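Local coordinates for RNA-binding protein RMD9, mitochondrial (Saccharomyces cerevisiae S288C, PDB 7A9X) that binds a dodecameric AU-rich element in the 3'-UTRs of yeast mitochondrial mRNAs and takes part in the processing or stability of these transcripts, at residues V164-Y169 / Q204-P209; L174-K179 / V212-P217; I476-L481 / T558-R563. One frame throughout, in Å; residues are numbered along the deposited sequence.

Contact 1: V164-Y169 / Q204-P209; sequences VSVSGY and QAFQEP. With nucleotides of chain B.
Gly168 of PPR1 meets Ala205 just before PPR2, where two pentatricopeptide repeats adjoin: Gly168 opens helix 168-180, and Ala205 starts a type I turn whose last residue, Glu208, is the N-cap residue of helix 209-223. The packing is tight against backbone. Ala205 CB sits 3.4 Å from Gly168 N and also meets the carbonyl carbon of Ser167, while the carboxylate of Glu208 lies beside Gly168 CA. Between the side chains the apolar contact is Val166 CG1 with Phe206 CE1, 3.5 Å apart, the two side chains at about a right angle. At the helix start Ser167, the N-cap residue, takes a weak bond from Tyr169 N on OG, which also hydrogen-bonds to Ser109 OG. RNA contact belongs to Tyr169, whose CG is roughly anti to the backbone N (chi1 151°); one face of the ring lies against the base of A3 of chain B, C4 lying 3.8 Å above the plane and offset toward the rim. An alanine here would probably lose the ring stacked against the adenine and leave His113 ND1 without its hydroxyl partner. Nearer the backbone, Tyr169 CB is 3.4 Å from N6 of A3 of chain B.

Contact 2: L174-K179 / V212-P217; sequences LLTSFK and VGFMLP
Thr176 and Phe214 mark the closest approach of two nearly parallel helix segments, 174-179 and 212-217, whose axes come within 10.6 Å at an angle of 26° between their N-to-C directions. That spacing is bridged mainly by one ring. Phe214 has CG anti to the backbone N (chi1 168°), and its ring reaches over to the backbone of the other helix. Leu175, Thr176 and Lys179 meet it. Over one face lies the backbone N of Thr176, whose CA is 3.5 Å from Phe214 CE1. Leu175 adds its CB, 3.5 Å from Phe214 CE2, and its carbonyl O, only 3.1 Å from Phe214 CZ; this same oxygen also accepts the intrahelical bond from Lys179 N, so the ring comes obliquely close to a carbonyl already engaged. Lys179 CB lies in the ring plane at the edge, 3.5 Å from Phe214 CZ, and Met215 CE is also at the edge. Beside the ring, Thr176 OG1 lies 3.6 Å from Phe214 CD1 while hydrogen-bonded to Thr172 O of its own helix, so the hydroxyl is satisfied without help from across the contact. A second apolar touch comes from Met215: its chain bends at chi2 (-62°), and CE beyond lies 3.5 Å from Leu175 CD1, the two side chains at about a right angle. No hydrogen bond spans the contact. The two segments lie in PPR1 and PPR2, so this is the side-by-side packing of successive repeats, about 5 Å at its nearest atom from the bound RNA. Helix 105-128 touches Thr176 of helix 168-180; helix 184-193 receives Lys179 at Asp184 and Met215 at Trp191, and helix 245-257 meets Phe214 at Asn246, continuing the stack of helices toward PPR3.

Contact 3: I476-L481 / T558-R563; sequences IANADL and TKQVYR. With nucleotides of chain B.
The guanidinium of Arg563 is sandwiched between the side-chain amide of Asn478 and the base of U14 of chain B, the RNA. On one face Asn478 ND2 lies 3.5 Å above the plane, over its centre, the amide turned only 6° from the guanidinium; on the opposite face C5 of U14 of chain B sits 3.4 Å above the plane, again over the centre. At the edge, in plane, are OP2 of U14 and O3' of C12, both of chain B. Arg563 NH1 donates to OP2 of U14 of chain B (2.8 Å), NH2 gives that oxygen a second bond, and a weak one runs from NH1 to OP1 of U13 of chain B. The chain is extended from CG to NE, with CG anti to the backbone N (chi1 167°). Behind it, Gln560 NE2 lies 2.9 Å from Asn478 OD1 and makes a weak bond to Ile476 O. The contact thus joins the start of helix 478-486, after PPR8, to the short helix 559-563 at the RNA. Arg563 O takes a weak bond from N3 of U14 of chain B at 2.7 Å. One residue thus meets two successive phosphates, probably helped by charge, and a base edge, consistent with a part in selecting uracil.

In the fold
Following the chain from the N terminus, contact 1 closes the stretch from Val164 to Pro209 and contact 2 that from Leu174 to Pro217. Their segments alternate, so the two loops cross, and both use helix 168-180: contact 1 at its start, contact 2 farther along. They also touch, Phe206 against Leu175, which joins PPR1 to PPR2 at two successive levels of helix 168-180. Contact 3 comes later, in series, its centre about 49 Å from that of contact 1 and about 40 Å from that of contact 2, on the opposite side of the chain's centre. It closes a loop including the unmodelled residues 504-536 and ties the region after PPR8 to helix 559-563. Contacts 1 and 3 meet nucleotides far apart along the RNA, A3 and C12 to U14 of chain B.

Contact 1: V164-Y169 / Q204-P209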
loop_
_atom_site.group_PDB
_atom_site.type_symbol
_atom_site.label_atom_id
_atom_site.label_comp_id
_atom_site.label_asym_id
_atom_site.label_seq_id
_atom_site.Cartn_x
_atom_site.Cartn_y
_atom_site.Cartn_z
ATOM N N VAL A 164 22.783 19.715 -13.614
ATOM C CA VAL A 164 23.582 18.764 -12.855
ATOM C C VAL A 164 23.724 17.486 -13.666
ATOM O O VAL A 164 22.887 17.167 -14.516
ATOM C CB VAL A 164 22.961 18.468 -11.472
ATOM C CG1 VAL A 164 22.996 19.711 -10.596
ATOM C CG2 VAL A 164 21.534 17.964 -11.628
ATOM N N SER A 165 24.802 16.758 -13.401
ATOM C CA SER A 165 25.074 15.485 -14.049
ATOM C C SER A 165 24.735 14.332 -13.113
ATOM O O SER A 165 24.633 14.496 -11.896
ATOM C CB SER A 165 26.540 15.398 -14.479
ATOM O OG SER A 165 26.858 14.097 -14.936
ATOM N N VAL A 166 24.563 13.149 -13.700
ATOM C CA VAL A 166 24.239 11.954 -12.933
ATOM C C VAL A 166 24.903 10.754 -13.596
ATOM O O VAL A 166 25.156 10.746 -14.805
ATOM C CB VAL A 166 22.707 11.764 -12.807
ATOM C CG1 VAL A 166 22.102 11.250 -14.112
ATOM C CG2 VAL A 166 22.372 10.858 -11.635
ATOM N N SER A 167 25.204 9.744 -12.786
ATOM C CA SER A 167 25.819 8.514 -13.251
ATOM C C SER A 167 24.746 7.451 -13.475
ATOM O O SER A 167 23.555 7.673 -13.241
ATOM C CB SER A 167 26.868 8.031 -12.248
ATOM O OG SER A 167 26.254 7.568 -11.056
ATOM N N GLY A 168 25.176 6.276 -13.938
ATOM C CA GLY A 168 24.246 5.171 -14.093
ATOM C C GLY A 168 23.702 4.670 -12.771
ATOM O O GLY A 168 22.572 4.175 -12.706
ATOM N N TYR A 169 24.496 4.787 -11.705
ATOM C CA TYR A 169 24.016 4.447 -10.370
ATOM C C TYR A 169 22.920 5.410 -9.924
ATOM O O TYR A 169 21.885 4.983 -9.399
ATOM C CB TYR A 169 25.204 4.433 -9.403
ATOM C CG TYR A 169 24.924 4.767 -7.955
ATOM C CD1 TYR A 169 24.385 3.822 -7.089
ATOM C CD2 TYR A 169 25.259 6.014 -7.439
ATOM C CE1 TYR A 169 24.154 4.124 -5.758
ATOM C CE2 TYR A 169 25.032 6.326 -6.112
ATOM C CZ TYR A 169 24.481 5.380 -5.276
ATOM O OH TYR A 169 24.257 5.696 -3.953
ATOM N N GLN A 204 25.207 8.848 -21.802
ATOM C CA GLN A 204 25.757 7.499 -21.810
ATOM C C GLN A 204 25.427 6.749 -20.528
ATOM O O GLN A 204 25.294 5.520 -20.549
ATOM C CB GLN A 204 27.270 7.548 -22.007
ATOM C CG GLN A 204 27.695 8.012 -23.382
ATOM C CD GLN A 204 29.142 8.448 -23.419
ATOM O OE1 GLN A 204 29.786 8.591 -22.378
ATOM N NE2 GLN A 204 29.665 8.666 -24.620
ATOM N N ALA A 205 25.300 7.464 -19.408
ATOM C CA ALA A 205 24.980 6.802 -18.147
ATOM C C ALA A 205 23.595 6.175 -18.191
ATOM O O ALA A 205 23.386 5.078 -17.659
ATOM C CB ALA A 205 25.087 7.795 -16.990
ATOM N N PHE A 206 22.635 6.849 -18.829
ATOM C CA PHE A 206 21.284 6.314 -18.951
ATOM C C PHE A 206 21.196 5.134 -19.911
ATOM O O PHE A 206 20.143 4.490 -19.974
ATOM C CB PHE A 206 20.316 7.410 -19.401
ATOM C CG PHE A 206 19.791 8.264 -18.277
ATOM C CD1 PHE A 206 20.528 9.337 -17.800
ATOM C CD2 PHE A 206 18.552 8.003 -17.710
ATOM C CE1 PHE A 206 20.044 10.127 -16.770
ATOM C CE2 PHE A 206 18.063 8.788 -16.680
ATOM C CZ PHE A 206 18.809 9.851 -16.209
ATOM N N GLN A 207 22.260 4.838 -20.654
ATOM C CA GLN A 207 22.293 3.698 -21.560
ATOM C C GLN A 207 23.127 2.546 -21.019
ATOM O O GLN A 207 23.306 1.543 -21.718
ATOM C CB GLN A 207 22.818 4.129 -22.931
ATOM C CG GLN A 207 21.962 5.192 -23.599
ATOM C CD GLN A 207 20.543 4.720 -23.844
ATOM O OE1 GLN A 207 20.308 3.550 -24.149
ATOM N NE2 GLN A 207 19.584 5.629 -23.705
ATOM N N GLU A 208 23.638 2.667 -19.798
ATOM C CA GLU A 208 24.417 1.600 -19.195
ATOM C C GLU A 208 23.546 0.364 -18.965
ATOM O O GLU A 208 22.325 0.476 -18.818
ATOM C CB GLU A 208 25.024 2.071 -17.876
ATOM C CG GLU A 208 26.094 3.142 -18.042
ATOM C CD GLU A 208 26.668 3.609 -16.720
ATOM O OE1 GLU A 208 27.200 4.739 -16.672
ATOM O OE2 GLU A 208 26.587 2.849 -15.731
ATOM N N PRO A 209 24.154 -0.828 -18.937
ATOM C CA PRO A 209 23.352 -2.063 -18.831
ATOM C C PRO A 209 22.419 -2.109 -17.633
ATOM O O PRO A 209 21.297 -2.620 -17.757
ATOM C CB PRO A 209 24.424 -3.160 -18.755
ATOM C CG PRO A 209 25.587 -2.590 -19.486
ATOM C CD PRO A 209 25.576 -1.114 -19.195
ATOM P P A B 3 25.900 -2.757 -8.444
ATOM O OP1 A B 3 24.938 -3.853 -8.158
ATOM O OP2 A B 3 25.743 -1.937 -9.673
ATOM O "O5'" A B 3 25.888 -1.768 -7.198
ATOM C "C5'" A B 3 26.032 -2.257 -5.875
ATOM C "C4'" A B 3 26.232 -1.126 -4.901
ATOM O "O4'" A B 3 27.457 -0.421 -5.223
ATOM C "C3'" A B 3 25.161 -0.045 -4.918
ATOM O "O3'" A B 3 24.023 -0.403 -4.151
ATOM C "C2'" A B 3 25.905 1.173 -4.385
ATOM O "O2'" A B 3 25.998 1.127 -2.968
ATOM C "C1'" A B 3 27.304 0.958 -4.967
ATOM N N9 A B 3 27.506 1.691 -6.231
ATOM C C8 A B 3 27.260 1.252 -7.508
ATOM N N7 A B 3 27.543 2.135 -8.435
ATOM C C5 A B 3 28.007 3.230 -7.719
ATOM C C6 A B 3 28.469 4.497 -8.119
ATOM N N6 A B 3 28.542 4.891 -9.391
ATOM N N1 A B 3 28.858 5.358 -7.152
ATOM C C2 A B 3 28.786 4.965 -5.875
ATOM N N3 A B 3 28.371 3.803 -5.375
ATOM C C4 A B 3 27.990 2.971 -6.360
#

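Contact 2: L174-K179 / V212-P217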
loop_
_atom_site.group_PDB
_atom_site.type_symbol
_atom_site.label_atom_id
_atom_site.label_comp_id
_atom_site.label_asym_id
_atom_site.label_seq_id
_atom_site.Cartn_x
_atom_site.Cartn_y
_atom_site.Cartn_z
ATOM N N LEU A 174 16.860 7.032 -9.645
ATOM C CA LEU A 174 15.876 8.032 -10.051
ATOM C C LEU A 174 14.673 7.371 -10.711
ATOM O O LEU A 174 13.522 7.642 -10.347
ATOM C CB LEU A 174 16.516 9.045 -10.999
ATOM C CG LEU A 174 15.644 10.235 -11.409
ATOM C CD1 LEU A 174 15.556 11.258 -10.284
ATOM C CD2 LEU A 174 16.150 10.879 -12.693
ATOM N N LEU A 175 14.931 6.496 -11.688
ATOM C CA LEU A 175 13.871 5.805 -12.411
ATOM C C LEU A 175 13.159 4.771 -11.550
ATOM O O LEU A 175 11.946 4.591 -11.698
ATOM C CB LEU A 175 14.450 5.149 -13.668
ATOM C CG LEU A 175 15.136 6.138 -14.614
ATOM C CD1 LEU A 175 16.037 5.424 -15.606
ATOM C CD2 LEU A 175 14.090 6.969 -15.325
ATOM N N THR A 176 13.883 4.074 -10.669
ATOM C CA THR A 176 13.225 3.141 -9.762
ATOM C C THR A 176 12.291 3.874 -8.813
ATOM O O THR A 176 11.194 3.389 -8.512
ATOM C CB THR A 176 14.257 2.343 -8.968
ATOM O OG1 THR A 176 15.192 1.728 -9.864
ATOM C CG2 THR A 176 13.553 1.261 -8.152
ATOM N N SER A 177 12.699 5.058 -8.351
ATOM C CA SER A 177 11.845 5.846 -7.470
ATOM C C SER A 177 10.551 6.229 -8.170
ATOM O O SER A 177 9.458 6.043 -7.623
ATOM C CB SER A 177 12.588 7.093 -6.992
ATOM O OG SER A 177 13.721 6.746 -6.216
ATOM N N PHE A 178 10.655 6.753 -9.395
ATOM C CA PHE A 178 9.456 7.119 -10.143
ATOM C C PHE A 178 8.590 5.904 -10.445
ATOM O O PHE A 178 7.362 6.024 -10.530
ATOM C CB PHE A 178 9.845 7.842 -11.431
ATOM C CG PHE A 178 10.386 9.224 -11.208
ATOM C CD1 PHE A 178 9.783 10.079 -10.297
ATOM C CD2 PHE A 178 11.501 9.667 -11.899
ATOM C CE1 PHE A 178 10.277 11.353 -10.085
ATOM C CE2 PHE A 178 12.001 10.940 -11.689
ATOM C CZ PHE A 178 11.387 11.785 -10.782
ATOM N N LYS A 179 9.204 4.729 -10.610
ATOM C CA LYS A 179 8.418 3.510 -10.773
ATOM C C LYS A 179 7.661 3.172 -9.495
ATOM O O LYS A 179 6.468 2.850 -9.540
ATOM C CB LYS A 179 9.324 2.350 -11.187
ATOM C CG LYS A 179 8.626 0.999 -11.262
ATOM C CD LYS A 179 7.517 0.994 -12.300
ATOM C CE LYS A 179 6.837 -0.365 -12.365
ATOM N NZ LYS A 179 7.796 -1.453 -12.705
ATOM N N VAL A 212 19.409 -0.122 -18.492
ATOM C CA VAL A 212 18.605 -0.860 -19.462
ATOM C C VAL A 212 17.842 -1.983 -18.772
ATOM O O VAL A 212 16.678 -2.252 -19.093
ATOM C CB VAL A 212 19.494 -1.398 -20.600
ATOM C CG1 VAL A 212 18.660 -2.190 -21.599
ATOM C CG2 VAL A 212 20.223 -0.257 -21.290
ATOM N N GLY A 213 18.485 -2.649 -17.808
ATOM C CA GLY A 213 17.816 -3.712 -17.078
ATOM C C GLY A 213 16.557 -3.239 -16.378
ATOM O O GLY A 213 15.530 -3.919 -16.409
ATOM N N PHE A 214 16.616 -2.068 -15.736
ATOM C CA PHE A 214 15.404 -1.520 -15.137
ATOM C C PHE A 214 14.356 -1.217 -16.193
ATOM O O PHE A 214 13.156 -1.354 -15.931
ATOM C CB PHE A 214 15.707 -0.246 -14.345
ATOM C CG PHE A 214 14.469 0.512 -13.940
ATOM C CD1 PHE A 214 13.809 0.200 -12.764
ATOM C CD2 PHE A 214 13.945 1.510 -14.752
ATOM C CE1 PHE A 214 12.662 0.877 -12.395
ATOM C CE2 PHE A 214 12.796 2.185 -14.392
ATOM C CZ PHE A 214 12.155 1.872 -13.210
ATOM N N MET A 215 14.788 -0.796 -17.384
ATOM C CA MET A 215 13.850 -0.307 -18.386
ATOM C C MET A 215 13.136 -1.432 -19.123
ATOM O O MET A 215 11.997 -1.244 -19.566
ATOM C CB MET A 215 14.577 0.597 -19.382
ATOM C CG MET A 215 14.719 2.022 -18.891
ATOM S SD MET A 215 13.089 2.752 -18.650
ATOM C CE MET A 215 13.437 3.970 -17.392
ATOM N N LEU A 216 13.777 -2.596 -19.252
ATOM C CA LEU A 216 13.198 -3.688 -20.034
ATOM C C LEU A 216 11.784 -4.060 -19.599
ATOM O O LEU A 216 10.911 -4.172 -20.474
ATOM C CB LEU A 216 14.133 -4.902 -19.993
ATOM C CG LEU A 216 15.493 -4.748 -20.671
ATOM C CD1 LEU A 216 16.349 -5.983 -20.445
ATOM C CD2 LEU A 216 15.318 -4.477 -22.157
ATOM N N PRO A 217 11.484 -4.262 -18.309
ATOM C CA PRO A 217 10.092 -4.585 -17.946
ATOM C C PRO A 217 9.098 -3.498 -18.316
ATOM O O PRO A 217 7.948 -3.813 -18.653
ATOM C CB PRO A 217 10.166 -4.788 -16.427
ATOM C CG PRO A 217 11.578 -5.163 -16.169
ATOM C CD PRO A 217 12.374 -4.351 -17.139
#

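Contact 3: I476-L481 / T558-R563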
loop_
_atom_site.group_PDB
_atom_site.type_symbol
_atom_site.label_atom_id
_atom_site.label_comp_id
_atom_site.label_asym_id
_atom_site.label_seq_id
_atom_site.Cartn_x
_atom_site.Cartn_y
_atom_site.Cartn_z
ATOM N N ILE A 476 -13.854 14.706 14.830
ATOM C CA ILE A 476 -14.541 13.649 14.098
ATOM C C ILE A 476 -14.086 13.685 12.646
ATOM O O ILE A 476 -14.253 14.697 11.957
ATOM C CB ILE A 476 -16.065 13.804 14.203
ATOM C CG1 ILE A 476 -16.525 13.587 15.646
ATOM C CG2 ILE A 476 -16.765 12.844 13.257
ATOM C CD1 ILE A 476 -18.027 13.645 15.821
ATOM N N ALA A 477 -13.520 12.578 12.176
ATOM C CA ALA A 477 -12.994 12.501 10.824
ATOM C C ALA A 477 -14.088 12.086 9.843
ATOM O O ALA A 477 -15.212 11.748 10.224
ATOM C CB ALA A 477 -11.814 11.535 10.769
ATOM N N ASN A 478 -13.742 12.110 8.553
ATOM C CA ASN A 478 -14.692 11.716 7.518
ATOM C C ASN A 478 -15.088 10.250 7.651
ATOM O O ASN A 478 -16.258 9.899 7.462
ATOM C CB ASN A 478 -14.106 11.984 6.133
ATOM C CG ASN A 478 -14.179 13.445 5.741
ATOM O OD1 ASN A 478 -14.961 14.217 6.301
ATOM N ND2 ASN A 478 -13.371 13.834 4.762
ATOM N N ALA A 479 -14.128 9.380 7.976
ATOM C CA ALA A 479 -14.433 7.956 8.084
ATOM C C ALA A 479 -15.440 7.680 9.191
ATOM O O ALA A 479 -16.212 6.718 9.104
ATOM C CB ALA A 479 -13.153 7.153 8.313
ATOM N N ASP A 480 -15.455 8.511 10.236
ATOM C CA ASP A 480 -16.453 8.344 11.288
ATOM C C ASP A 480 -17.848 8.687 10.782
ATOM O O ASP A 480 -18.805 7.946 11.034
ATOM C CB ASP A 480 -16.089 9.209 12.496
ATOM C CG ASP A 480 -14.794 8.779 13.153
ATOM O OD1 ASP A 480 -14.620 7.563 13.375
ATOM O OD2 ASP A 480 -13.946 9.651 13.433
ATOM N N LEU A 481 -17.980 9.799 10.056
ATOM C CA LEU A 481 -19.284 10.185 9.530
ATOM C C LEU A 481 -19.710 9.292 8.372
ATOM O O LEU A 481 -20.908 9.042 8.195
ATOM C CB LEU A 481 -19.261 11.652 9.094
ATOM C CG LEU A 481 -18.962 12.682 10.185
ATOM C CD1 LEU A 481 -18.931 14.085 9.601
ATOM C CD2 LEU A 481 -19.980 12.590 11.313
ATOM N N THR A 558 -16.104 22.267 9.434
ATOM C CA THR A 558 -17.534 22.458 9.221
ATOM C C THR A 558 -17.943 22.227 7.772
ATOM O O THR A 558 -19.144 22.138 7.493
ATOM C CB THR A 558 -17.965 23.859 9.669
ATOM O OG1 THR A 558 -17.540 24.830 8.706
ATOM C CG2 THR A 558 -17.358 24.191 11.028
ATOM N N LYS A 559 -16.982 22.125 6.850
ATOM C CA LYS A 559 -17.285 21.740 5.478
ATOM C C LYS A 559 -17.740 20.292 5.378
ATOM O O LYS A 559 -18.284 19.897 4.340
ATOM C CB LYS A 559 -16.064 21.971 4.584
ATOM C CG LYS A 559 -16.385 22.084 3.099
ATOM C CD LYS A 559 -15.143 22.398 2.275
ATOM C CE LYS A 559 -15.493 22.587 0.808
ATOM N NZ LYS A 559 -14.294 22.908 -0.015
ATOM N N GLN A 560 -17.529 19.493 6.426
ATOM C CA GLN A 560 -18.083 18.146 6.456
ATOM C C GLN A 560 -19.604 18.165 6.495
ATOM O O GLN A 560 -20.234 17.174 6.108
ATOM C CB GLN A 560 -17.536 17.377 7.660
ATOM C CG GLN A 560 -16.032 17.153 7.625
ATOM C CD GLN A 560 -15.517 16.469 8.877
ATOM O OE1 GLN A 560 -16.115 16.576 9.947
ATOM N NE2 GLN A 560 -14.404 15.757 8.745
ATOM N N VAL A 561 -20.204 19.270 6.946
ATOM C CA VAL A 561 -21.660 19.384 6.944
ATOM C C VAL A 561 -22.188 19.356 5.515
ATOM O O VAL A 561 -23.137 18.631 5.201
ATOM C CB VAL A 561 -22.105 20.655 7.689
ATOM C CG1 VAL A 561 -23.607 20.839 7.568
ATOM C CG2 VAL A 561 -21.686 20.589 9.152
ATOM N N TYR A 562 -21.574 20.140 4.624
ATOM C CA TYR A 562 -21.980 20.110 3.221
ATOM C C TYR A 562 -21.672 18.757 2.593
ATOM O O TYR A 562 -22.447 18.253 1.770
ATOM C CB TYR A 562 -21.284 21.233 2.446
ATOM C CG TYR A 562 -21.588 21.244 0.962
ATOM C CD1 TYR A 562 -20.805 20.527 0.064
ATOM C CD2 TYR A 562 -22.651 21.981 0.457
ATOM C CE1 TYR A 562 -21.077 20.533 -1.291
ATOM C CE2 TYR A 562 -22.930 21.998 -0.900
ATOM C CZ TYR A 562 -22.142 21.271 -1.767
ATOM O OH TYR A 562 -22.415 21.282 -3.115
ATOM N N ARG A 563 -20.541 18.157 2.968
ATOM C CA ARG A 563 -20.127 16.888 2.379
ATOM C C ARG A 563 -21.128 15.780 2.690
ATOM O O ARG A 563 -21.486 14.983 1.814
ATOM C CB ARG A 563 -18.732 16.518 2.887
ATOM C CG ARG A 563 -18.302 15.089 2.601
ATOM C CD ARG A 563 -16.966 14.786 3.266
ATOM N NE ARG A 563 -16.593 13.382 3.122
ATOM C CZ ARG A 563 -15.731 12.925 2.219
ATOM N NH1 ARG A 563 -15.454 11.629 2.161
ATOM N NH2 ARG A 563 -15.144 13.763 1.375
ATOM P P U B 14 -13.692 11.591 -1.641
ATOM O OP1 U B 14 -12.306 11.910 -2.064
ATOM O OP2 U B 14 -13.955 11.237 -0.224
ATOM O "O5'" U B 14 -14.623 12.825 -2.033
ATOM C "C5'" U B 14 -14.659 13.321 -3.368
ATOM C "C4'" U B 14 -15.711 14.390 -3.552
ATOM O "O4'" U B 14 -17.006 13.861 -3.152
ATOM C "C3'" U B 14 -15.502 15.669 -2.741
ATOM O "O3'" U B 14 -15.956 16.793 -3.496
ATOM C "C2'" U B 14 -16.414 15.458 -1.536
ATOM O "O2'" U B 14 -16.848 16.646 -0.907
ATOM C "C1'" U B 14 -17.577 14.692 -2.160
ATOM N N1 U B 14 -18.298 13.838 -1.204
ATOM C C2 U B 14 -19.574 14.211 -0.832
ATOM O O2 U B 14 -20.122 15.207 -1.268
ATOM N N3 U B 14 -20.182 13.372 0.069
ATOM C C4 U B 14 -19.653 12.225 0.623
ATOM O O4 U B 14 -20.322 11.571 1.425
ATOM C C5 U B 14 -18.327 11.909 0.187
ATOM C C6 U B 14 -17.711 12.708 -0.689
ATOM P P C B 12 -15.135 2.588 4.220
ATOM O OP1 C B 12 -16.549 2.744 3.801
ATOM O OP2 C B 12 -14.231 1.695 3.454
ATOM O "O5'" C B 12 -14.483 4.041 4.268
ATOM C "C5'" C B 12 -15.224 5.146 4.771
ATOM C "C4'" C B 12 -14.709 6.467 4.252
ATOM O "O4'" C B 12 -13.503 6.837 4.977
ATOM C "C3'" C B 12 -14.355 6.514 2.765
ATOM O "O3'" C B 12 -14.759 7.768 2.217
ATOM C "C2'" C B 12 -12.830 6.423 2.766
ATOM O "O2'" C B 12 -12.208 7.021 1.649
ATOM C "C1'" C B 12 -12.471 7.144 4.062
ATOM N N1 C B 12 -11.194 6.713 4.655
ATOM C C2 C B 12 -10.295 7.689 5.094
ATOM O O2 C B 12 -10.599 8.886 4.975
ATOM N N3 C B 12 -9.117 7.309 5.639
ATOM C C4 C B 12 -8.820 6.015 5.754
ATOM N N4 C B 12 -7.644 5.696 6.301
ATOM C C5 C B 12 -9.716 4.997 5.313
ATOM C C6 C B 12 -10.881 5.386 4.775
ATOM P P U B 13 -16.245 7.943 1.626
ATOM O OP1 U B 13 -16.943 8.977 2.429
ATOM O OP2 U B 13 -16.847 6.591 1.490
ATOM O "O5'" U B 13 -16.015 8.517 0.160
ATOM C "C5'" U B 13 -15.156 7.861 -0.762
ATOM C "C4'" U B 13 -15.433 8.312 -2.172
ATOM O "O4'" U B 13 -16.742 7.836 -2.582
ATOM C "C3'" U B 13 -15.495 9.819 -2.374
ATOM O "O3'" U B 13 -14.213 10.391 -2.574
ATOM C "C2'" U B 13 -16.417 9.970 -3.577
ATOM O "O2'" U B 13 -15.704 9.750 -4.785
ATOM C "C1'" U B 13 -17.390 8.808 -3.371
ATOM N N1 U B 13 -18.636 9.212 -2.678
ATOM C C2 U B 13 -19.540 10.032 -3.332
ATOM O O2 U B 13 -19.367 10.467 -4.459
ATOM N N3 U B 13 -20.667 10.338 -2.607
ATOM C C4 U B 13 -20.986 9.914 -1.332
ATOM O O4 U B 13 -22.044 10.278 -0.814
ATOM C C5 U B 13 -20.008 9.063 -0.729
ATOM C C6 U B 13 -18.900 8.750 -1.408
#